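Local atomic coordinates of regulatory protein RecX (Lactobacillus reuteri, PDB entry 3D5L), a protein that probably modulates the activity of RecA, the recombinase of bacterial DNA repair. Residues 166-169 with 170-174; 177-180 with 181-185. One frame throughout, in Å; residues are numbered along the deposited sequence.

Contact 1: 166-169 with 170-174; sequences ALKL and FRRYR
The C-terminal end of helix 155-172, within the third three-helix domain of RecX, is formed by residues 166-169 running into 170-174, and four successive i to i+4 backbone bonds define it. F170 N donates to A166 O at 2.7 Å, R171 N to L167 O, R172 N to K168 O and Y173 N to L169 O. The last of these closes the helix: Y173 is the first residue to leave helical backbone angles, yet its N-H still reaches L169 O, with Y173 N 3.0 Å from that oxygen.

Among the side chains, K168 and R172 run side by side in the same direction. Both have CG anti to the backbone N (chi1 171° and 178°), and bends farther out, at chi4 of K168 and chi3 of R172, bring their ends together. K168 NZ is modelled 2.7 Å from R172 NH2. Both atoms are donors, so this is a close approach of like charges and not a bond, and the placing of these two exposed ends is doubtful. One face of the R172 guanidinium is approached by L169 CD2, 4.3 Å above the plane and offset toward the rim. The same methyl, L169 CD2, lies 4.3 Å from Y173 CE2, a loose apolar contact. Y173 CD2 comes closer to the backbone, 3.2 Å from L169 O, while R172 CG sits over the centre of the Y173 ring, 4.2 Å above it. F170 turns the edge of its ring to A166 O, with F170 CD2 3.4 Å away.

Beyond this helix end, F170 packs on E182 and V185, Y173 on K184 and R174 on R181, all of the following helix 178-191.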
# COMPACT_ATOMS: atom_id res chain seq x y z
N ALA A 166 29.32 11.72 1.06
CA ALA A 166 30.33 12.62 1.60
C ALA A 166 31.24 13.19 0.51
O ALA A 166 31.58 14.37 0.54
CB ALA A 166 31.17 11.90 2.66
N LEU A 167 31.62 12.35 -0.45
CA LEU A 167 32.48 12.81 -1.53
C LEU A 167 31.74 13.83 -2.36
O LEU A 167 32.33 14.78 -2.88
CB LEU A 167 32.92 11.64 -2.42
CG LEU A 167 33.87 10.62 -1.80
CD1 LEU A 167 34.33 9.65 -2.89
CD2 LEU A 167 35.08 11.33 -1.18
N LYS A 168 30.44 13.62 -2.49
CA LYS A 168 29.58 14.51 -3.24
C LYS A 168 29.36 15.79 -2.44
O LYS A 168 29.24 16.87 -3.02
CB LYS A 168 28.26 13.79 -3.54
CG LYS A 168 27.16 14.64 -4.14
CD LYS A 168 26.02 13.73 -4.60
CE LYS A 168 24.72 14.50 -4.82
NZ LYS A 168 24.06 14.90 -3.54
N LEU A 169 29.33 15.68 -1.11
CA LEU A 169 29.14 16.85 -0.25
C LEU A 169 30.45 17.64 -0.17
O LEU A 169 30.43 18.87 -0.12
CB LEU A 169 28.70 16.44 1.16
CG LEU A 169 27.35 15.72 1.26
CD1 LEU A 169 27.05 15.38 2.71
CD2 LEU A 169 26.24 16.59 0.70
N PHE A 170 31.58 16.94 -0.18
CA PHE A 170 32.88 17.60 -0.11
C PHE A 170 33.18 18.38 -1.38
O PHE A 170 33.89 19.39 -1.36
CB PHE A 170 33.99 16.58 0.15
CG PHE A 170 34.48 16.58 1.57
CD1 PHE A 170 35.17 17.67 2.09
CD2 PHE A 170 34.22 15.50 2.41
CE1 PHE A 170 35.60 17.69 3.41
CE2 PHE A 170 34.65 15.51 3.75
CZ PHE A 170 35.34 16.61 4.25
N ARG A 171 32.61 17.91 -2.49
CA ARG A 171 32.77 18.56 -3.78
C ARG A 171 31.77 19.71 -3.89
O ARG A 171 32.08 20.77 -4.44
CB ARG A 171 32.54 17.54 -4.90
CG ARG A 171 32.52 18.15 -6.29
CD ARG A 171 32.81 17.10 -7.35
NE ARG A 171 32.70 17.64 -8.70
CZ ARG A 171 31.56 18.04 -9.26
NH1 ARG A 171 30.42 17.95 -8.59
NH2 ARG A 171 31.56 18.52 -10.50
N ARG A 172 30.58 19.50 -3.35
CA ARG A 172 29.54 20.51 -3.38
C ARG A 172 29.88 21.73 -2.52
O ARG A 172 29.46 22.84 -2.84
CB ARG A 172 28.21 19.91 -2.91
CG ARG A 172 27.06 20.91 -2.86
CD ARG A 172 25.80 20.31 -2.25
NE ARG A 172 25.27 19.21 -3.05
CZ ARG A 172 24.16 18.54 -2.76
NH1 ARG A 172 23.45 18.87 -1.69
NH2 ARG A 172 23.75 17.55 -3.55
N TYR A 173 30.62 21.54 -1.43
CA TYR A 173 31.00 22.64 -0.54
C TYR A 173 32.50 22.90 -0.54
O TYR A 173 33.06 23.32 0.48
CB TYR A 173 30.55 22.34 0.89
CG TYR A 173 29.06 22.18 1.03
CD1 TYR A 173 28.19 23.26 0.84
CD2 TYR A 173 28.50 20.94 1.33
CE1 TYR A 173 26.80 23.10 0.94
CE2 TYR A 173 27.12 20.76 1.44
CZ TYR A 173 26.28 21.85 1.25
OH TYR A 173 24.91 21.68 1.37
N ARG A 174 33.13 22.66 -1.69
CA ARG A 174 34.56 22.84 -1.88
C ARG A 174 34.99 24.30 -1.75
O ARG A 174 36.17 24.59 -1.62
CB ARG A 174 34.97 22.35 -3.28
CG ARG A 174 34.23 23.06 -4.42
CD ARG A 174 34.82 22.77 -5.82
NE ARG A 174 34.76 21.36 -6.19
CZ ARG A 174 35.64 20.43 -5.80
NH1 ARG A 174 36.67 20.77 -5.02
NH2 ARG A 174 35.49 19.17 -6.20

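Contact 2: 177-180 with 181-185; sequences PERR and REQKV
Backbone N-H groups reach back four residues as the chain enters helix 178-191: R181 N binds P177 O at 2.8 Å, nearly along the C=O axis, and K184 N binds R180 O at 3.0 Å. This first part of the helix belongs to the third three-helix domain of RecX. Between those two bonds, E182 N pairs with E178 O and Q183 N with R179 O, although the positions of both acceptors are less certain.

R179 and Q183 form the main side-chain pair. Their long axes cross obliquely, with the guanidinium and amide planes stacked at 29° to each other. Q183 OE1 lies 3.6 Å above one face of the R179 guanidinium, offset toward the rim where NH2 sits; such a face-on approach is a stack, in which the amide oxygen would probably be drawn to the positive charge. With CG anti to the carbonyl carbon (chi1 -57°) and the chain extended beyond it, Q183 carries its amide back over R179. Q183 NE2 makes a weak bond to R179 O at 3.4 Å, bent to 125° at the hydrogen, and doubtful since that oxygen is less surely placed. Replacing Q183 by an alanine would probably leave the covered face of the R179 guanidinium without its amide partner and the arginine end freer to turn.

E178 and E182 lie alongside, pointing the same way, their carboxylate planes clearly inclined to each other. E178 OE2 and E182 OE2 are 4.0 Å apart, so two like charges lie close together at the surface and would probably raise each other's proton affinity somewhat. R181 directs its NH2 to F170 O of helix 155-172, and V185 packs on A166, L169 and F170 there. Close to the backbone, K184 CB stands 3.3 Å from R180 O.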
# COMPACT_ATOMS: atom_id res chain seq x y z
N PRO A 177 35.84 27.00 3.83
CA PRO A 177 37.09 26.70 4.54
C PRO A 177 37.05 25.39 5.34
O PRO A 177 35.99 24.89 5.70
CB PRO A 177 37.27 27.92 5.45
CG PRO A 177 35.85 28.37 5.71
CD PRO A 177 35.21 28.23 4.35
N GLU A 178 38.24 24.84 5.61
CA GLU A 178 38.46 23.60 6.35
C GLU A 178 37.38 23.16 7.31
O GLU A 178 36.64 22.22 7.04
CB GLU A 178 39.76 23.70 7.14
CG GLU A 178 41.00 24.02 6.33
CD GLU A 178 41.34 22.94 5.33
OE1 GLU A 178 42.50 22.90 4.87
OE2 GLU A 178 40.44 22.12 5.02
N ARG A 179 37.30 23.84 8.45
CA ARG A 179 36.35 23.54 9.51
C ARG A 179 34.89 23.60 9.09
O ARG A 179 34.09 22.74 9.46
CB ARG A 179 36.60 24.46 10.71
CG ARG A 179 35.68 24.19 11.91
CD ARG A 179 36.23 24.79 13.21
NE ARG A 179 35.22 24.83 14.26
CZ ARG A 179 34.78 23.76 14.93
NH1 ARG A 179 35.28 22.56 14.69
NH2 ARG A 179 33.83 23.90 15.85
N ARG A 180 34.52 24.61 8.31
CA ARG A 180 33.14 24.72 7.87
C ARG A 180 32.79 23.65 6.87
O ARG A 180 31.68 23.11 6.89
CB ARG A 180 32.86 26.07 7.22
CG ARG A 180 32.57 27.19 8.20
CD ARG A 180 32.28 28.47 7.44
NE ARG A 180 32.04 29.59 8.34
CZ ARG A 180 31.06 29.64 9.25
NH1 ARG A 180 30.23 28.61 9.38
NH2 ARG A 180 30.91 30.72 10.00
N ARG A 181 33.74 23.33 6.01
CA ARG A 181 33.52 22.34 4.97
C ARG A 181 33.24 20.97 5.56
O ARG A 181 32.28 20.31 5.17
CB ARG A 181 34.73 22.27 4.06
CG ARG A 181 34.51 21.51 2.78
CD ARG A 181 35.81 21.45 2.01
NE ARG A 181 35.65 20.77 0.73
CZ ARG A 181 36.66 20.53 -0.10
NH1 ARG A 181 37.89 20.91 0.23
NH2 ARG A 181 36.44 19.90 -1.25
N GLU A 182 34.07 20.56 6.51
CA GLU A 182 33.92 19.27 7.15
C GLU A 182 32.59 19.20 7.93
O GLU A 182 31.81 18.26 7.75
CB GLU A 182 35.08 18.99 8.11
CG GLU A 182 36.45 19.53 7.67
CD GLU A 182 37.01 18.88 6.40
OE1 GLU A 182 37.10 17.63 6.36
OE2 GLU A 182 37.37 19.62 5.45
N GLN A 183 32.32 20.20 8.77
CA GLN A 183 31.09 20.21 9.56
C GLN A 183 29.86 20.06 8.67
O GLN A 183 28.93 19.32 9.00
CB GLN A 183 30.95 21.51 10.36
CG GLN A 183 32.11 21.82 11.30
CD GLN A 183 31.82 23.02 12.19
OE1 GLN A 183 31.46 22.87 13.36
NE2 GLN A 183 31.95 24.22 11.63
N LYS A 184 29.85 20.77 7.55
CA LYS A 184 28.74 20.73 6.60
C LYS A 184 28.52 19.29 6.10
O LYS A 184 27.39 18.87 5.85
CB LYS A 184 29.06 21.65 5.41
CG LYS A 184 27.85 22.04 4.59
CD LYS A 184 26.91 22.90 5.39
CE LYS A 184 25.62 23.18 4.63
NZ LYS A 184 24.73 24.08 5.41
N VAL A 185 29.61 18.55 5.95
CA VAL A 185 29.54 17.17 5.50
C VAL A 185 29.04 16.27 6.63
O VAL A 185 28.25 15.35 6.40
CB VAL A 185 30.92 16.66 5.02
CG1 VAL A 185 30.84 15.19 4.69
CG2 VAL A 185 31.39 17.46 3.80

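Contact 1 closes helix 155-172 and contact 2 opens helix 178-191, so the two lie in series along the chain, at either end of the turn joining these helices, with centres about 10 Å apart. They touch directly. R181 NH2 of contact 2 approaches F170 O of contact 1 at 2.6 Å, a probable hydrogen bond that ties a carbonyl near one helix end to the next helix. A separate touch is Y173 CE2, 3.5 Å from K184 CG. These are consecutive helices packed together within the third three-helix domain. The centres of contacts 1 and 2 lie about 36 and 41 Å from the centre of the elongated chain.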